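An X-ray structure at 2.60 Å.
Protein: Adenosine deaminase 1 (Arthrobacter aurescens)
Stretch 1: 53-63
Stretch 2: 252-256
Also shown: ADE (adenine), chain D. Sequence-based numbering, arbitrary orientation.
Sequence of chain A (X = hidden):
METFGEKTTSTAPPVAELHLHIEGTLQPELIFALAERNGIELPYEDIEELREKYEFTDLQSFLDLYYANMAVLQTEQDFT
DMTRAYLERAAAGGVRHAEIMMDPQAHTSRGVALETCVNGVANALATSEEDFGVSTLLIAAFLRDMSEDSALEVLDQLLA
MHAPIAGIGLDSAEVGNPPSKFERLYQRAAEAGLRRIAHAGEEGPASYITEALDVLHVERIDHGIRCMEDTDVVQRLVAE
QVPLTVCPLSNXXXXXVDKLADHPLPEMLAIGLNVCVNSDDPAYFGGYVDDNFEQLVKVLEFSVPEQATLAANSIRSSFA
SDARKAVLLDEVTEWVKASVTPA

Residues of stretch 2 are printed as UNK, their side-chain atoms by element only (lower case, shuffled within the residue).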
# COMPACT_ATOMS: atom_id res chain seq x y z
N LYS A 53 0.27 2.73 22.01
CA LYS A 53 -0.98 2.16 21.51
C LYS A 53 -0.80 1.37 20.21
O LYS A 53 -1.78 1.06 19.53
CB LYS A 53 -2.03 3.25 21.31
CG LYS A 53 -2.56 3.85 22.60
CD LYS A 53 -3.74 4.77 22.33
CE LYS A 53 -4.35 5.27 23.63
NZ LYS A 53 -5.51 6.18 23.38
N TYR A 54 0.44 1.04 19.88
CA TYR A 54 0.74 0.39 18.61
C TYR A 54 0.98 -1.12 18.72
O TYR A 54 1.63 -1.71 17.86
CB TYR A 54 1.95 1.06 17.94
CG TYR A 54 1.64 2.41 17.33
CD1 TYR A 54 1.26 3.49 18.12
CD2 TYR A 54 1.74 2.61 15.96
CE1 TYR A 54 0.98 4.73 17.56
CE2 TYR A 54 1.47 3.84 15.39
CZ TYR A 54 1.08 4.90 16.20
OH TYR A 54 0.82 6.12 15.62
N GLU A 55 0.46 -1.75 19.76
CA GLU A 55 0.52 -3.20 19.84
C GLU A 55 -0.80 -3.79 19.36
O GLU A 55 -1.79 -3.80 20.09
CB GLU A 55 0.83 -3.68 21.26
CG GLU A 55 1.13 -5.17 21.32
CD GLU A 55 1.29 -5.68 22.74
OE1 GLU A 55 0.83 -4.99 23.67
OE2 GLU A 55 1.86 -6.78 22.91
N PHE A 56 -0.81 -4.29 18.13
CA PHE A 56 -2.05 -4.71 17.49
C PHE A 56 -2.33 -6.19 17.72
O PHE A 56 -1.42 -6.97 18.01
CB PHE A 56 -2.02 -4.39 16.00
CG PHE A 56 -1.61 -2.97 15.70
CD1 PHE A 56 -2.45 -1.91 15.98
CD2 PHE A 56 -0.36 -2.70 15.17
CE1 PHE A 56 -2.07 -0.62 15.72
CE2 PHE A 56 0.03 -1.40 14.91
CZ PHE A 56 -0.82 -0.36 15.18
N THR A 57 -3.60 -6.56 17.60
CA THR A 57 -4.06 -7.92 17.87
C THR A 57 -4.58 -8.57 16.60
O THR A 57 -4.55 -9.80 16.46
CB THR A 57 -5.19 -7.90 18.90
OG1 THR A 57 -4.83 -7.03 19.98
CG2 THR A 57 -5.44 -9.30 19.45
N ASP A 58 -5.06 -7.74 15.69
CA ASP A 58 -5.62 -8.17 14.41
C ASP A 58 -5.79 -6.95 13.52
O ASP A 58 -5.43 -5.84 13.93
CB ASP A 58 -6.95 -8.91 14.60
CG ASP A 58 -8.00 -8.07 15.33
OD1 ASP A 58 -7.71 -6.92 15.73
OD2 ASP A 58 -9.14 -8.56 15.51
N LEU A 59 -6.32 -7.13 12.32
CA LEU A 59 -6.49 -6.01 11.40
C LEU A 59 -7.33 -4.90 12.04
O LEU A 59 -7.01 -3.72 11.92
CB LEU A 59 -7.15 -6.46 10.09
CG LEU A 59 -7.40 -5.34 9.08
CD1 LEU A 59 -6.10 -4.65 8.70
CD2 LEU A 59 -8.10 -5.87 7.83
N GLN A 60 -8.40 -5.30 12.72
CA GLN A 60 -9.37 -4.35 13.25
C GLN A 60 -8.75 -3.41 14.29
O GLN A 60 -8.94 -2.19 14.22
CB GLN A 60 -10.58 -5.08 13.84
CG GLN A 60 -11.75 -4.17 14.16
CD GLN A 60 -12.17 -3.31 12.97
OE1 GLN A 60 -12.54 -3.82 11.92
NE2 GLN A 60 -12.12 -1.99 13.15
N SER A 61 -8.03 -3.97 15.25
CA SER A 61 -7.40 -3.17 16.29
C SER A 61 -6.53 -2.09 15.67
O SER A 61 -6.43 -0.97 16.18
CB SER A 61 -6.57 -4.04 17.24
OG SER A 61 -5.42 -4.55 16.60
N PHE A 62 -5.90 -2.42 14.54
CA PHE A 62 -5.07 -1.47 13.82
C PHE A 62 -5.91 -0.39 13.15
O PHE A 62 -5.66 0.80 13.35
CB PHE A 62 -4.22 -2.19 12.77
CG PHE A 62 -3.85 -1.32 11.61
CD1 PHE A 62 -2.88 -0.33 11.75
CD2 PHE A 62 -4.46 -1.48 10.38
CE1 PHE A 62 -2.53 0.48 10.67
CE2 PHE A 62 -4.12 -0.68 9.30
CZ PHE A 62 -3.15 0.31 9.45
N LEU A 63 -6.89 -0.81 12.37
CA LEU A 63 -7.78 0.12 11.69
C LEU A 63 -8.32 1.17 12.66
O LEU A 63 -8.38 2.36 12.34
CB LEU A 63 -8.93 -0.62 11.00
CG LEU A 63 -8.60 -1.43 9.74
CD1 LEU A 63 -9.84 -2.16 9.23
CD2 LEU A 63 -8.03 -0.55 8.66
N UNK A 252 3.18 -9.38 10.15
CA UNK A 252 3.69 -9.74 11.46
C UNK A 252 3.01 -8.91 12.55
O UNK A 252 2.49 -9.45 13.53
c UNK A 252 5.22 -9.59 11.56
c UNK A 252 5.67 -9.68 13.01
c UNK A 252 5.91 -10.66 10.73
N UNK A 253 3.00 -7.59 12.37
CA UNK A 253 2.48 -6.69 13.39
C UNK A 253 0.96 -6.78 13.55
O UNK A 253 0.42 -6.36 14.56
n UNK A 253 3.78 -3.79 15.56
c UNK A 253 4.56 -4.88 14.98
n UNK A 253 5.36 -2.16 15.14
c UNK A 253 4.37 -4.97 13.47
c UNK A 253 2.92 -5.25 13.11
c UNK A 253 4.17 -2.52 15.62
n UNK A 253 3.38 -1.61 16.15
N UNK A 254 0.28 -7.35 12.55
CA UNK A 254 -1.16 -7.53 12.62
C UNK A 254 -1.50 -8.96 13.03
O UNK A 254 -2.67 -9.33 13.11
c UNK A 254 -2.25 -4.85 12.03
c UNK A 254 -2.79 -5.54 9.69
c UNK A 254 -1.83 -7.20 11.28
c UNK A 254 -1.84 -5.73 10.86
N UNK A 255 -0.46 -9.75 13.27
CA UNK A 255 -0.60 -11.12 13.76
C UNK A 255 -1.15 -12.11 12.73
O UNK A 255 -1.55 -13.21 13.07
c UNK A 255 -1.43 -11.16 15.05
c UNK A 255 -1.12 -10.06 16.04
n UNK A 255 2.47 -12.77 17.16
n UNK A 255 2.44 -11.52 15.25
c UNK A 255 1.97 -11.76 16.46
c UNK A 255 0.38 -9.88 16.28
n UNK A 255 1.00 -11.01 16.97
N UNK A 256 -1.17 -11.70 11.46
CA UNK A 256 -1.52 -12.63 10.39
C UNK A 256 -0.43 -13.68 10.29
O UNK A 256 -0.68 -14.83 9.93
c UNK A 256 -1.67 -11.89 9.07
N9 ADE D . -6.33 -0.18 5.51
C8 ADE D . -5.05 0.31 5.57
N7 ADE D . -4.11 -0.61 5.51
C5 ADE D . -4.83 -1.79 5.41
C6 ADE D . -4.43 -3.14 5.30
N6 ADE D . -3.15 -3.53 5.29
N1 ADE D . -5.40 -4.08 5.21
C2 ADE D . -6.68 -3.69 5.22
N3 ADE D . -7.19 -2.45 5.31
C4 ADE D . -6.20 -1.55 5.40
O HOH W 1 1.48 -5.42 16.71

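Position 252 carries three side-chain carbons, one attached to the backbone and bearing the other two. A fork at the first carbon with no heteroatom is valine, V252. Its side chain lies out of reach of stretch 1, so its part in the local design is played by its carbonyl, which closes the end of a helix.

Position 253 has three carbons in a row, then a nitrogen, then a carbon carrying two more nitrogens: a guanidinium at the end of a flexible arm. One terminal nitrogen lies 2.4 Å from Y54 O, and the same group passes obliquely by the ring of F56. The residue is arginine, R253. Its CA-to-CB bond points sideways, but three successive m rotamers curl the chain so that its end comes nearer, and NH1 donates a very short hydrogen bond to Y54 O. One water accepts from F56 N at 2.9 Å and from R253 NE at 3.0 Å, and donates to R253 O at 2.6 Å, tying both backbones to the same side chain.

Position 254 shows four carbons, forked at the second. One tip sits 3.4 Å from F62 CB and 4.0 Å from F56 CB; the other sits 3.6 Å from L59 CD1. This is leucine, L254, with chi1 m and chi2 t. CD2 is the tip near the two phenylalanines and CD1 the one near L59, so both methyls find apolar partners. Its backbone takes part too: D58 CA makes a CA-H...O contact with L254 O at 3.4 Å.

Position 255 again has three carbons, a nitrogen, and a carbon bearing two nitrogens. The second carbon of the chain lies 3.5 Å from T57 O, yet the guanidinium turns back on its own stretch. It is arginine, R255. With positive phi, it leaves the helix in a Schellman motif; R255 N donates to V252 O at 3.0 Å, and R255 NH1 reaches the same V252 O at 2.7 Å.

Position 256 has a single side-chain carbon, hence alanine, A256; it does not touch stretch 1.

The contact pairs two helix ends. D58 caps the incoming helix, D58 OD1 accepting from S61 N at 3.0 Å, while the Schellman turn closes the outgoing one; D58 and L254 have the closest CA atoms, 4.8 Å apart. L254 supplies the greasy center and R253 the polar latch. L59 also links this packing to the ligand, with L59 CD1 3.6 Å from ADE N1.

Stretch 2 252-256: VRLRA
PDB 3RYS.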